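Local coordinates for protein type-2Ba cytolytic delta-endotoxin (Bacillus thuringiensis serovar israelensis, PDB 2RCI) that probably kills the larvae of dipteran insects by making pores in the epithelial cell membrane of the midgut, at residues 29-34 with 187-192. Residues are numbered along the deposited sequence; the frame is centred on the assembly and turned at random.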
loop_
_atom_site.group_PDB
_atom_site.type_symbol
_atom_site.label_atom_id
_atom_site.label_comp_id
_atom_site.label_asym_id
_atom_site.label_seq_id
_atom_site.Cartn_x
_atom_site.Cartn_y
_atom_site.Cartn_z
ATOM N N ASN A 29 -4.802 -11.044 7.989
ATOM C CA ASN A 29 -4.246 -11.407 9.303
ATOM C C ASN A 29 -2.827 -11.970 9.215
ATOM O O ASN A 29 -1.967 -11.639 10.031
ATOM C CB ASN A 29 -5.144 -12.424 10.032
ATOM C CG ASN A 29 -6.362 -11.789 10.673
ATOM O OD1 ASN A 29 -6.483 -10.564 10.736
ATOM N ND2 ASN A 29 -7.271 -12.627 11.177
ATOM N N THR A 30 -2.597 -12.809 8.210
ATOM C CA THR A 30 -1.318 -13.505 8.032
ATOM C C THR A 30 -0.185 -12.502 7.777
ATOM O O THR A 30 0.908 -12.634 8.329
ATOM C CB THR A 30 -1.419 -14.554 6.909
ATOM O OG1 THR A 30 -2.400 -15.529 7.274
ATOM C CG2 THR A 30 -0.093 -15.276 6.704
ATOM N N PHE A 31 -0.472 -11.481 6.973
ATOM C CA PHE A 31 0.515 -10.438 6.692
ATOM C C PHE A 31 0.818 -9.429 7.789
ATOM O O PHE A 31 1.805 -8.703 7.685
ATOM C CB PHE A 31 0.257 -9.766 5.345
ATOM C CG PHE A 31 0.632 -10.627 4.207
ATOM C CD1 PHE A 31 -0.326 -11.397 3.556
ATOM C CD2 PHE A 31 1.978 -10.744 3.832
ATOM C CE1 PHE A 31 0.054 -12.255 2.521
ATOM C CE2 PHE A 31 2.359 -11.580 2.817
ATOM C CZ PHE A 31 1.403 -12.335 2.143
ATOM N N GLN A 32 0.007 -9.389 8.846
ATOM C CA GLN A 32 0.389 -8.651 10.067
ATOM C C GLN A 32 1.781 -9.072 10.561
ATOM O O GLN A 32 2.534 -8.252 11.108
ATOM C CB GLN A 32 -0.646 -8.830 11.181
ATOM C CG GLN A 32 -2.077 -8.397 10.815
ATOM C CD GLN A 32 -2.208 -6.917 10.458
ATOM O OE1 GLN A 32 -1.369 -6.081 10.843
ATOM N NE2 GLN A 32 -3.279 -6.582 9.725
ATOM N N GLY A 33 2.122 -10.339 10.325
ATOM C CA GLY A 33 3.424 -10.908 10.701
ATOM C C GLY A 33 4.637 -10.252 10.048
ATOM O O GLY A 33 5.770 -10.423 10.523
ATOM N N ALA A 34 4.422 -9.500 8.966
ATOM C CA ALA A 34 5.534 -8.770 8.318
ATOM C C ALA A 34 5.835 -7.376 8.912
ATOM O O ALA A 34 6.753 -6.681 8.450
ATOM C CB ALA A 34 5.293 -8.659 6.832
ATOM N N LEU A 187 4.342 -6.669 -2.529
ATOM C CA LEU A 187 4.295 -7.924 -3.264
ATOM C C LEU A 187 2.842 -8.255 -3.572
ATOM O O LEU A 187 1.943 -7.845 -2.824
ATOM C CB LEU A 187 4.951 -9.059 -2.457
ATOM C CG LEU A 187 4.252 -9.666 -1.209
ATOM C CD1 LEU A 187 3.018 -10.490 -1.537
ATOM C CD2 LEU A 187 5.235 -10.585 -0.478
ATOM N N THR A 188 2.606 -8.993 -4.654
ATOM C CA THR A 188 1.276 -9.531 -4.903
ATOM C C THR A 188 1.382 -11.034 -4.799
ATOM O O THR A 188 2.230 -11.641 -5.471
ATOM C CB THR A 188 0.756 -9.174 -6.306
ATOM O OG1 THR A 188 0.829 -7.753 -6.497
ATOM C CG2 THR A 188 -0.664 -9.618 -6.447
ATOM N N VAL A 189 0.540 -11.620 -3.948
ATOM C CA VAL A 189 0.431 -13.072 -3.853
ATOM C C VAL A 189 -0.991 -13.504 -4.240
ATOM O O VAL A 189 -1.988 -12.913 -3.783
ATOM C CB VAL A 189 0.849 -13.589 -2.432
ATOM C CG1 VAL A 189 -0.075 -13.025 -1.361
ATOM C CG2 VAL A 189 0.814 -15.150 -2.380
ATOM N N VAL A 190 -1.088 -14.501 -5.113
ATOM C CA VAL A 190 -2.388 -15.062 -5.439
ATOM C C VAL A 190 -2.510 -16.433 -4.768
ATOM O O VAL A 190 -1.537 -17.200 -4.722
ATOM C CB VAL A 190 -2.633 -15.143 -6.961
ATOM C CG1 VAL A 190 -2.596 -13.739 -7.579
ATOM C CG2 VAL A 190 -1.591 -16.072 -7.667
ATOM N N GLN A 191 -3.683 -16.705 -4.204
ATOM C CA GLN A 191 -3.977 -18.008 -3.611
ATOM C C GLN A 191 -5.280 -18.520 -4.216
ATOM O O GLN A 191 -6.230 -17.723 -4.441
ATOM C CB GLN A 191 -4.120 -17.909 -2.083
ATOM C CG GLN A 191 -4.416 -19.257 -1.363
ATOM C CD GLN A 191 -4.460 -19.091 0.152
ATOM O OE1 GLN A 191 -5.347 -18.423 0.689
ATOM N NE2 GLN A 191 -3.505 -19.707 0.850
ATOM N N ALA A 192 -5.317 -19.821 -4.523
ATOM C CA ALA A 192 -6.569 -20.452 -4.962
ATOM C C ALA A 192 -7.697 -20.092 -3.987
ATOM O O ALA A 192 -7.513 -20.073 -2.770
ATOM C CB ALA A 192 -6.429 -21.992 -5.087
#
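Segments 29-34 and 187-192 come nearest at Phe31 of helix 21-31 and Val189 of strand 177-192, whose CA atoms are 10.9 Å apart, as the helix lies on the sheet of the alpha/beta Cyt fold, in which two helical layers surround the sheet. No hydrogen bond joins the two segments; one ring spans the gap. The CB of Phe31 points toward the strand, and with CG anti to the carbonyl carbon (chi1 -74°) the ring extends so that CE1 and CZ do the touching. Leu187 and Val189, two residues apart on the strand, have their CB atoms on the same side, toward the helix, and both meet that end of the ring. Ile50 of helix 44-53 and Pro155 of strand 150-162 also touch Phe31, and Leu48 of helix 44-53 packs on Leu187. Farther along the strand, Gln191 OE1 accepts from Gln23 NE2 and Arg26 NH2, both on helix 21-31. All three touching residues are buried, yet the two segments bury just 98 Å², both sides summed. The approach to the ring is oblique: Phe31 CZ lies 4.4 Å from Leu187 CD1, while Val189 CG1 sits 4.0 Å from Phe31 CE1 and 3.9 Å from Phe31 CZ.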